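Local coordinates for acyl-CoA dehydrogenase (Geobacillus kaustophilus, PDB 2PG0), which probably catalyses the FAD-dependent alpha-beta dehydrogenation of thioester-bound acyl chains, as a flavoprotein of the acyl-CoA dehydrogenase family, at residues Y9-H14 with D70-V76; A139-A145 with A173-P178; D168-C174 with S188-R194. One frame throughout, in Å; residues are numbered along the deposited sequence.

Contact 1: residues Y9-H14 with D70-V76; sequences YLREEH and DFAYSVV
His14, Tyr73 and Ala72 are the three residues most covered where two helices start in the N-terminal domain. Leu10 and Arg11 are extended, Arg11 being the N-cap of helix 12-28. Asp70 is the N-cap of helix 71-84, its OD1 accepting weakly from Ala72 N (3.0 Å). The CA atoms of Tyr9 and Ala72 lie 6.3 Å apart, those of His14 and Tyr73 6.5 Å. His14 (chi1 m) accepts from Arg11 N at ND1 (3.0 Å) and donates from NE2 to Asp70 OD1 (3.1 Å). Ala72 CB sits over its ring (CH-pi, 3.7 Å to the centroid). Tyr73 (chi1 m) lies obliquely against His14, centroids 4.5 Å apart, and its OH donates to Glu13 OE1 (2.7 Å). Leu10 CD2 packs on Val76 CG2 (3.9 Å). Asp70 OD2 accepts from Arg11 NH1 (3.4 Å, a salt bridge whose hydrogen bond is weak) and from a water that also donates to Tyr9 O. With ND1 accepting and NE2 donating, His14 fits the neutral NE2-protonated tautomer.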
loop_
_atom_site.group_PDB
_atom_site.type_symbol
_atom_site.label_atom_id
_atom_site.label_comp_id
_atom_site.label_asym_id
_atom_site.label_seq_id
_atom_site.Cartn_x
_atom_site.Cartn_y
_atom_site.Cartn_z
ATOM N N TYR A 9 -23.702 -19.105 13.147
ATOM C CA TYR A 9 -25.035 -18.498 13.198
ATOM C C TYR A 9 -26.023 -19.104 12.196
ATOM O O TYR A 9 -27.221 -18.849 12.286
ATOM C CB TYR A 9 -24.986 -16.964 13.086
ATOM C CG TYR A 9 -24.359 -16.437 11.817
ATOM C CD1 TYR A 9 -25.124 -16.235 10.670
ATOM C CD2 TYR A 9 -22.994 -16.127 11.763
ATOM C CE1 TYR A 9 -24.554 -15.751 9.499
ATOM C CE2 TYR A 9 -22.416 -15.634 10.595
ATOM C CZ TYR A 9 -23.202 -15.452 9.467
ATOM O OH TYR A 9 -22.644 -14.975 8.298
ATOM N N LEU A 10 -25.522 -19.897 11.252
ATOM C CA LEU A 10 -26.391 -20.543 10.268
ATOM C C LEU A 10 -26.643 -21.999 10.628
ATOM O O LEU A 10 -25.700 -22.773 10.821
ATOM C CB LEU A 10 -25.804 -20.457 8.857
ATOM C CG LEU A 10 -25.563 -19.071 8.246
ATOM C CD1 LEU A 10 -24.812 -19.192 6.931
ATOM C CD2 LEU A 10 -26.865 -18.274 8.059
ATOM N N ARG A 11 -27.918 -22.364 10.719
ATOM C CA ARG A 11 -28.284 -23.772 10.850
ATOM C C ARG A 11 -28.980 -24.270 9.585
ATOM O O ARG A 11 -29.183 -23.506 8.640
ATOM C CB ARG A 11 -29.109 -24.017 12.111
ATOM C CG ARG A 11 -30.359 -23.178 12.254
ATOM C CD ARG A 11 -30.904 -23.275 13.681
ATOM N NE ARG A 11 -30.080 -22.508 14.611
ATOM C CZ ARG A 11 -30.369 -21.282 15.041
ATOM N NH1 ARG A 11 -31.480 -20.668 14.642
ATOM N NH2 ARG A 11 -29.542 -20.666 15.879
ATOM N N GLU A 12 -29.332 -25.553 9.562
ATOM C CA GLU A 12 -29.955 -26.148 8.382
ATOM C C GLU A 12 -31.136 -25.332 7.839
ATOM O O GLU A 12 -31.250 -25.159 6.628
ATOM C CB GLU A 12 -30.349 -27.612 8.638
ATOM C CG GLU A 12 -30.603 -28.432 7.365
ATOM C CD GLU A 12 -29.447 -28.402 6.359
ATOM O OE1 GLU A 12 -28.267 -28.372 6.775
ATOM O OE2 GLU A 12 -29.719 -28.422 5.139
ATOM N N GLU A 13 -31.994 -24.824 8.729
ATOM C CA GLU A 13 -33.146 -24.005 8.320
ATOM C C GLU A 13 -32.751 -22.763 7.497
ATOM O O GLU A 13 -33.466 -22.370 6.566
ATOM C CB GLU A 13 -34.013 -23.615 9.524
ATOM C CG GLU A 13 -33.447 -22.495 10.391
ATOM C CD GLU A 13 -34.186 -22.316 11.693
ATOM O OE1 GLU A 13 -34.950 -21.334 11.816
ATOM O OE2 GLU A 13 -34.001 -23.160 12.598
ATOM N N HIS A 14 -31.615 -22.159 7.847
ATOM C CA HIS A 14 -31.096 -20.992 7.123
ATOM C C HIS A 14 -30.544 -21.410 5.766
ATOM O O HIS A 14 -30.653 -20.667 4.789
ATOM C CB HIS A 14 -30.022 -20.264 7.945
ATOM C CG HIS A 14 -30.513 -19.751 9.264
ATOM N ND1 HIS A 14 -30.136 -20.306 10.468
ATOM C CD2 HIS A 14 -31.365 -18.742 9.569
ATOM C CE1 HIS A 14 -30.723 -19.655 11.457
ATOM N NE2 HIS A 14 -31.475 -18.702 10.938
ATOM N N ASP A 70 -34.985 -14.821 13.292
ATOM C CA ASP A 70 -33.769 -14.254 13.874
ATOM C C ASP A 70 -32.948 -13.502 12.818
ATOM O O ASP A 70 -33.261 -13.545 11.623
ATOM C CB ASP A 70 -32.950 -15.313 14.641
ATOM C CG ASP A 70 -32.194 -16.280 13.734
ATOM O OD1 ASP A 70 -32.117 -16.076 12.505
ATOM O OD2 ASP A 70 -31.642 -17.257 14.276
ATOM N N PHE A 71 -31.901 -12.816 13.273
ATOM C CA PHE A 71 -31.074 -11.967 12.409
ATOM C C PHE A 71 -30.333 -12.732 11.301
ATOM O O PHE A 71 -29.982 -12.149 10.272
ATOM C CB PHE A 71 -30.090 -11.159 13.265
ATOM C CG PHE A 71 -29.276 -10.166 12.486
ATOM C CD1 PHE A 71 -29.859 -9.005 11.977
ATOM C CD2 PHE A 71 -27.919 -10.392 12.264
ATOM C CE1 PHE A 71 -29.095 -8.082 11.243
ATOM C CE2 PHE A 71 -27.154 -9.473 11.537
ATOM C CZ PHE A 71 -27.744 -8.322 11.024
ATOM N N ALA A 72 -30.097 -14.026 11.501
ATOM C CA ALA A 72 -29.432 -14.832 10.472
ATOM C C ALA A 72 -30.233 -14.867 9.166
ATOM O O ALA A 72 -29.644 -14.904 8.079
ATOM C CB ALA A 72 -29.142 -16.236 10.974
ATOM N N TYR A 73 -31.566 -14.839 9.273
ATOM C CA TYR A 73 -32.417 -14.726 8.082
ATOM C C TYR A 73 -32.145 -13.429 7.330
ATOM O O TYR A 73 -32.105 -13.430 6.102
ATOM C CB TYR A 73 -33.901 -14.847 8.428
ATOM C CG TYR A 73 -34.314 -16.266 8.698
ATOM C CD1 TYR A 73 -34.730 -17.098 7.656
ATOM C CD2 TYR A 73 -34.277 -16.786 9.993
ATOM C CE1 TYR A 73 -35.112 -18.421 7.900
ATOM C CE2 TYR A 73 -34.654 -18.108 10.249
ATOM C CZ TYR A 73 -35.071 -18.914 9.195
ATOM O OH TYR A 73 -35.441 -20.222 9.434
ATOM N N SER A 74 -31.940 -12.335 8.063
ATOM C CA SER A 74 -31.618 -11.052 7.420
ATOM C C SER A 74 -30.252 -11.076 6.744
ATOM O O SER A 74 -30.084 -10.500 5.666
ATOM C CB SER A 74 -31.697 -9.898 8.420
ATOM O OG SER A 74 -33.047 -9.515 8.627
ATOM N N VAL A 75 -29.281 -11.734 7.377
ATOM C CA VAL A 75 -27.957 -11.915 6.777
ATOM C C VAL A 75 -28.090 -12.628 5.429
ATOM O O VAL A 75 -27.547 -12.175 4.420
ATOM C CB VAL A 75 -26.999 -12.692 7.708
ATOM C CG1 VAL A 75 -25.657 -12.963 7.003
ATOM C CG2 VAL A 75 -26.779 -11.913 9.006
ATOM N N VAL A 76 -28.843 -13.729 5.415
ATOM C CA VAL A 76 -29.067 -14.482 4.182
ATOM C C VAL A 76 -29.713 -13.611 3.097
ATOM O O VAL A 76 -29.247 -13.587 1.957
ATOM C CB VAL A 76 -29.914 -15.754 4.431
ATOM C CG1 VAL A 76 -30.346 -16.375 3.098
ATOM C CG2 VAL A 76 -29.108 -16.760 5.263
HETATM O O HOH W 1 -28.891 -18.359 14.230
#

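Contact 2: residues A139-A145 with A173-P178; sequences ANISTTA and ACKTDP
From Ala139 to Ala145 the chain leaves a 3-10 turn, passes through an irregular loop and enters strand 144-148 alongside the end of strand 169-175. Ala139 turns its CB away but offers its carbonyl: Lys175 NZ donates to Ala139 O at 2.9 Å, reaching it with chi1 m, chi2 near -148° (between wells), chi3 t and chi4 m, and also bonds Pro183 O. Ile141 (chi1 p, chi2 t) points toward the other segment; its CD1 meets Ala173 CB at 4.0 Å, and its O lies 2.9 Å from Lys175 CE as the lysine chain passes. Thr143 (chi1 m) accepts at O from Lys175 N in a short, straight bond of 2.6 Å, sets CG2 against Cys174 CB (3.9 Å) and bonds Glu131 through OG1. Thr144 forms a single beta bridge with Lys175, CA to CA 4.6 Å, the backbones running parallel in the register 143-174, 144-175, 145-176; its CG2 touches Pro178 CG at 4.0 Å. Ala145 N donates to Lys175 O (3.0 Å), Ala145 CB packs on Cys174 SG (3.7 Å), and a water spans Ala145 O (2.8 Å) and Thr176 O (2.7 Å). This isolated bridge links the two sheets of the middle domain: Thr144 also bonds Asn155 of strand 151-161, whereas Ala173 and Cys174 pair with Ala128 and Ser188, in the strands that flank 169-175 on either side.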
loop_
_atom_site.group_PDB
_atom_site.type_symbol
_atom_site.label_atom_id
_atom_site.label_comp_id
_atom_site.label_asym_id
_atom_site.label_seq_id
_atom_site.Cartn_x
_atom_site.Cartn_y
_atom_site.Cartn_z
ATOM N N ALA A 139 -24.868 16.194 14.133
ATOM C CA ALA A 139 -25.375 17.078 15.183
ATOM C C ALA A 139 -25.687 18.478 14.639
ATOM O O ALA A 139 -26.430 19.235 15.261
ATOM C CB ALA A 139 -24.398 17.145 16.356
ATOM N N ASN A 140 -25.147 18.791 13.456
ATOM C CA ASN A 140 -25.281 20.111 12.834
ATOM C C ASN A 140 -26.388 20.218 11.772
ATOM O O ASN A 140 -26.441 21.190 11.014
ATOM C CB ASN A 140 -23.930 20.548 12.245
ATOM C CG ASN A 140 -23.871 22.033 11.946
ATOM O OD1 ASN A 140 -24.295 22.861 12.757
ATOM N ND2 ASN A 140 -23.343 22.382 10.776
ATOM N N ILE A 141 -27.272 19.223 11.717
ATOM C CA ILE A 141 -28.441 19.283 10.823
ATOM C C ILE A 141 -29.332 20.473 11.190
ATOM O O ILE A 141 -29.383 20.871 12.356
ATOM C CB ILE A 141 -29.261 17.967 10.839
ATOM C CG1 ILE A 141 -29.692 17.594 12.264
ATOM C CG2 ILE A 141 -28.474 16.839 10.163
ATOM C CD1 ILE A 141 -30.807 16.544 12.322
ATOM N N SER A 142 -30.013 21.051 10.207
ATOM C CA SER A 142 -30.797 22.254 10.461
ATOM C C SER A 142 -32.283 22.168 10.086
ATOM O O SER A 142 -33.018 23.153 10.230
ATOM C CB SER A 142 -30.129 23.470 9.814
ATOM O OG SER A 142 -30.117 23.357 8.403
ATOM N N THR A 143 -32.731 20.995 9.628
ATOM C CA THR A 143 -34.167 20.765 9.409
ATOM C C THR A 143 -34.892 20.973 10.737
ATOM O O THR A 143 -34.518 20.384 11.745
ATOM C CB THR A 143 -34.469 19.348 8.826
ATOM O OG1 THR A 143 -33.879 19.228 7.523
ATOM C CG2 THR A 143 -35.979 19.112 8.699
ATOM N N THR A 144 -35.907 21.836 10.732
ATOM C CA THR A 144 -36.648 22.148 11.948
ATOM C C THR A 144 -38.057 21.566 11.933
ATOM O O THR A 144 -38.678 21.426 10.878
ATOM C CB THR A 144 -36.761 23.677 12.189
ATOM O OG1 THR A 144 -37.432 24.288 11.084
ATOM C CG2 THR A 144 -35.384 24.305 12.357
ATOM N N ALA A 145 -38.544 21.232 13.122
ATOM C CA ALA A 145 -39.931 20.832 13.325
ATOM C C ALA A 145 -40.474 21.661 14.476
ATOM O O ALA A 145 -40.105 21.449 15.628
ATOM C CB ALA A 145 -40.024 19.342 13.637
ATOM N N ALA A 173 -34.915 12.863 10.775
ATOM C CA ALA A 173 -34.204 13.497 11.889
ATOM C C ALA A 173 -34.314 15.010 11.733
ATOM O O ALA A 173 -33.920 15.567 10.711
ATOM C CB ALA A 173 -32.736 13.056 11.929
ATOM N N CYS A 174 -34.872 15.671 12.741
ATOM C CA CYS A 174 -35.095 17.114 12.668
ATOM C C CYS A 174 -34.866 17.774 14.019
ATOM O O CYS A 174 -34.859 17.106 15.048
ATOM C CB CYS A 174 -36.509 17.405 12.172
ATOM S SG CYS A 174 -37.750 16.481 13.068
ATOM N N LYS A 175 -34.663 19.089 14.010
ATOM C CA LYS A 175 -34.469 19.815 15.255
ATOM C C LYS A 175 -35.793 20.378 15.764
ATOM O O LYS A 175 -36.332 21.335 15.208
ATOM C CB LYS A 175 -33.405 20.908 15.099
ATOM C CG LYS A 175 -31.984 20.361 14.933
ATOM C CD LYS A 175 -30.948 21.305 15.533
ATOM C CE LYS A 175 -29.519 20.821 15.285
ATOM N NZ LYS A 175 -29.251 19.514 15.936
ATOM N N THR A 176 -36.324 19.743 16.806
ATOM C CA THR A 176 -37.517 20.239 17.497
ATOM C C THR A 176 -37.172 21.390 18.454
ATOM O O THR A 176 -38.043 22.174 18.841
ATOM C CB THR A 176 -38.248 19.116 18.257
ATOM O OG1 THR A 176 -37.294 18.293 18.940
ATOM C CG2 THR A 176 -39.060 18.261 17.290
ATOM N N ASP A 177 -35.896 21.480 18.826
ATOM C CA ASP A 177 -35.368 22.620 19.571
ATOM C C ASP A 177 -33.983 22.985 19.030
ATOM O O ASP A 177 -32.982 22.403 19.449
ATOM C CB ASP A 177 -35.313 22.316 21.072
ATOM C CG ASP A 177 -34.808 23.501 21.905
ATOM O OD1 ASP A 177 -34.646 24.626 21.367
ATOM O OD2 ASP A 177 -34.574 23.298 23.115
ATOM N N PRO A 178 -33.924 23.952 18.092
ATOM C CA PRO A 178 -32.653 24.359 17.482
ATOM C C PRO A 178 -31.699 25.050 18.456
ATOM O O PRO A 178 -30.495 25.111 18.192
ATOM C CB PRO A 178 -33.081 25.347 16.385
ATOM C CG PRO A 178 -34.548 25.157 16.218
ATOM C CD PRO A 178 -35.055 24.721 17.551
HETATM O O HOH W 2 -40.656 21.939 18.332
#

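Contact 3: residues D168-C174 with S188-R194; sequences DLIVVAC and SLLVVER
Arg194 NE donates to Asp168 OD1 at 2.8 Å, the bond of a salt bridge that lies near the guanidinium plane; Asp168 OD2 is engaged by Arg44. Beside it Arg194 N donates to Asp168 O (2.9 Å). Beyond, reciprocal backbone pairs follow: Ile170 N to Val192 O and Val192 N to Ile170 O, both 2.8 Å; Val172 N to Leu190 O (2.8 Å) and Leu190 N to Val172 O (2.9 Å); Cys174 N to Ser188 O (3.0 Å) and Ser188 N to Cys174 O (2.9 Å). Extended strands 169-174 and 188-193, their axes 4.5 Å apart and directions at 148°, form the central antiparallel hairpin of a middle-domain sheet, flanked by strand 125-128, which carries FAD-binding Ile127. Leu169-Glu193, Val171-Val191 and Ala173-Leu189 are the non-hydrogen-bonded pairs. On their face Leu169 CD2 meets Val191 CG1 (4.1 Å) and Ala173 CB meets Leu189 CD2 (3.9 Å), under helix 89-105. On the other, Val172 CG2 touches Val192 CG2 (3.7 Å) and Cys174 SG touches Leu190 CB (4.1 Å), toward strand 151-161.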
loop_
_atom_site.group_PDB
_atom_site.type_symbol
_atom_site.label_atom_id
_atom_site.label_comp_id
_atom_site.label_asym_id
_atom_site.label_seq_id
_atom_site.Cartn_x
_atom_site.Cartn_y
_atom_site.Cartn_z
ATOM N N ASP A 168 -42.913 5.379 1.422
ATOM C CA ASP A 168 -44.228 5.834 1.870
ATOM C C ASP A 168 -44.177 6.312 3.315
ATOM O O ASP A 168 -45.055 7.061 3.765
ATOM C CB ASP A 168 -45.228 4.682 1.759
ATOM C CG ASP A 168 -45.204 4.026 0.398
ATOM O OD1 ASP A 168 -45.665 4.662 -0.573
ATOM O OD2 ASP A 168 -44.718 2.874 0.303
ATOM N N LEU A 169 -43.167 5.841 4.040
ATOM C CA LEU A 169 -42.904 6.225 5.421
ATOM C C LEU A 169 -41.442 6.639 5.513
ATOM O O LEU A 169 -40.559 5.845 5.207
ATOM C CB LEU A 169 -43.123 5.041 6.369
ATOM C CG LEU A 169 -44.518 4.495 6.674
ATOM C CD1 LEU A 169 -44.389 3.465 7.785
ATOM C CD2 LEU A 169 -45.482 5.601 7.091
ATOM N N ILE A 170 -41.181 7.871 5.929
ATOM C CA ILE A 170 -39.796 8.328 6.047
ATOM C C ILE A 170 -39.510 8.730 7.496
ATOM O O ILE A 170 -40.176 9.605 8.044
ATOM C CB ILE A 170 -39.468 9.488 5.048
ATOM C CG1 ILE A 170 -39.816 9.107 3.600
ATOM C CG2 ILE A 170 -37.992 9.871 5.126
ATOM C CD1 ILE A 170 -41.266 9.428 3.187
ATOM N N VAL A 171 -38.542 8.061 8.119
ATOM C CA VAL A 171 -38.076 8.457 9.450
ATOM C C VAL A 171 -37.136 9.665 9.296
ATOM O O VAL A 171 -36.034 9.541 8.754
ATOM C CB VAL A 171 -37.388 7.295 10.195
ATOM C CG1 VAL A 171 -36.854 7.764 11.554
ATOM C CG2 VAL A 171 -38.359 6.106 10.371
ATOM N N VAL A 172 -37.591 10.830 9.756
ATOM C CA VAL A 172 -36.869 12.091 9.537
ATOM C C VAL A 172 -36.227 12.629 10.824
ATOM O O VAL A 172 -36.910 12.824 11.832
ATOM C CB VAL A 172 -37.781 13.175 8.892
ATOM C CG1 VAL A 172 -37.008 14.476 8.645
ATOM C CG2 VAL A 172 -38.381 12.659 7.581
ATOM N N ALA A 173 -34.915 12.863 10.775
ATOM C CA ALA A 173 -34.204 13.497 11.889
ATOM C C ALA A 173 -34.314 15.010 11.733
ATOM O O ALA A 173 -33.920 15.567 10.711
ATOM C CB ALA A 173 -32.736 13.056 11.929
ATOM N N CYS A 174 -34.872 15.671 12.741
ATOM C CA CYS A 174 -35.095 17.114 12.668
ATOM C C CYS A 174 -34.866 17.774 14.019
ATOM O O CYS A 174 -34.859 17.106 15.048
ATOM C CB CYS A 174 -36.509 17.405 12.172
ATOM S SG CYS A 174 -37.750 16.481 13.068
ATOM N N SER A 188 -34.975 15.146 17.162
ATOM C CA SER A 188 -36.059 14.193 17.332
ATOM C C SER A 188 -36.267 13.415 16.048
ATOM O O SER A 188 -35.887 13.877 14.971
ATOM C CB SER A 188 -37.350 14.926 17.686
ATOM O OG SER A 188 -37.215 15.613 18.916
ATOM N N LEU A 189 -36.872 12.238 16.164
ATOM C CA LEU A 189 -37.259 11.460 14.991
ATOM C C LEU A 189 -38.756 11.595 14.749
ATOM O O LEU A 189 -39.560 11.397 15.653
ATOM C CB LEU A 189 -36.843 9.989 15.127
ATOM C CG LEU A 189 -35.347 9.716 15.343
ATOM C CD1 LEU A 189 -35.065 8.218 15.344
ATOM C CD2 LEU A 189 -34.476 10.441 14.310
ATOM N N LEU A 190 -39.113 11.956 13.524
ATOM C CA LEU A 190 -40.499 12.177 13.150
ATOM C C LEU A 190 -40.814 11.382 11.881
ATOM O O LEU A 190 -40.106 11.493 10.881
ATOM C CB LEU A 190 -40.730 13.678 12.942
ATOM C CG LEU A 190 -42.115 14.249 12.635
ATOM C CD1 LEU A 190 -43.098 13.986 13.772
ATOM C CD2 LEU A 190 -41.996 15.738 12.380
ATOM N N VAL A 191 -41.861 10.564 11.932
ATOM C CA VAL A 191 -42.269 9.783 10.762
ATOM C C VAL A 191 -43.088 10.654 9.808
ATOM O O VAL A 191 -44.118 11.219 10.196
ATOM C CB VAL A 191 -43.069 8.510 11.167
ATOM C CG1 VAL A 191 -43.571 7.765 9.932
ATOM C CG2 VAL A 191 -42.220 7.601 12.045
ATOM N N VAL A 192 -42.626 10.773 8.567
ATOM C CA VAL A 192 -43.346 11.549 7.561
ATOM C C VAL A 192 -43.961 10.604 6.538
ATOM O O VAL A 192 -43.267 9.789 5.932
ATOM C CB VAL A 192 -42.449 12.610 6.876
ATOM C CG1 VAL A 192 -43.212 13.344 5.767
ATOM C CG2 VAL A 192 -41.935 13.612 7.907
ATOM N N GLU A 193 -45.272 10.718 6.357
ATOM C CA GLU A 193 -46.002 9.826 5.464
ATOM C C GLU A 193 -46.131 10.426 4.068
ATOM O O GLU A 193 -46.085 11.642 3.902
ATOM C CB GLU A 193 -47.378 9.502 6.058
ATOM C CG GLU A 193 -47.302 8.740 7.369
ATOM C CD GLU A 193 -48.662 8.472 7.988
ATOM O OE1 GLU A 193 -49.356 9.448 8.345
ATOM O OE2 GLU A 193 -49.028 7.281 8.130
ATOM N N ARG A 194 -46.280 9.563 3.065
ATOM C CA ARG A 194 -46.524 9.995 1.691
ATOM C C ARG A 194 -47.723 10.956 1.649
ATOM O O ARG A 194 -48.642 10.828 2.453
ATOM C CB ARG A 194 -46.770 8.779 0.786
ATOM C CG ARG A 194 -47.097 9.117 -0.674
ATOM C CD ARG A 194 -47.244 7.867 -1.547
ATOM N NE ARG A 194 -45.975 7.162 -1.740
ATOM C CZ ARG A 194 -45.015 7.525 -2.591
ATOM N NH1 ARG A 194 -45.151 8.606 -3.350
ATOM N NH2 ARG A 194 -43.902 6.802 -2.683
#

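Contacts 2 and 3 share Ala173 and Cys174, and their centres lie 13 Å apart: contact 3 pairs strand 169-175 with strand 187-193, and contact 2 ties its end to strand 144-148 of the other sheet. They also touch through Thr176 OG1 and Ser188 OG, 2.7 Å apart in a probable hydrogen bond, and through Ala145 CB and Leu190 CD2 at 4.3 Å. The shared strand runs near the flavin site: the Ala173 side chain is about 8 Å from bound FAD and about 5 Å from that of Met129, which binds it. Contact 1, in the N-terminal domain, stands apart, its nearest atoms about 21 Å from contact 2 and about 17 Å from contact 3.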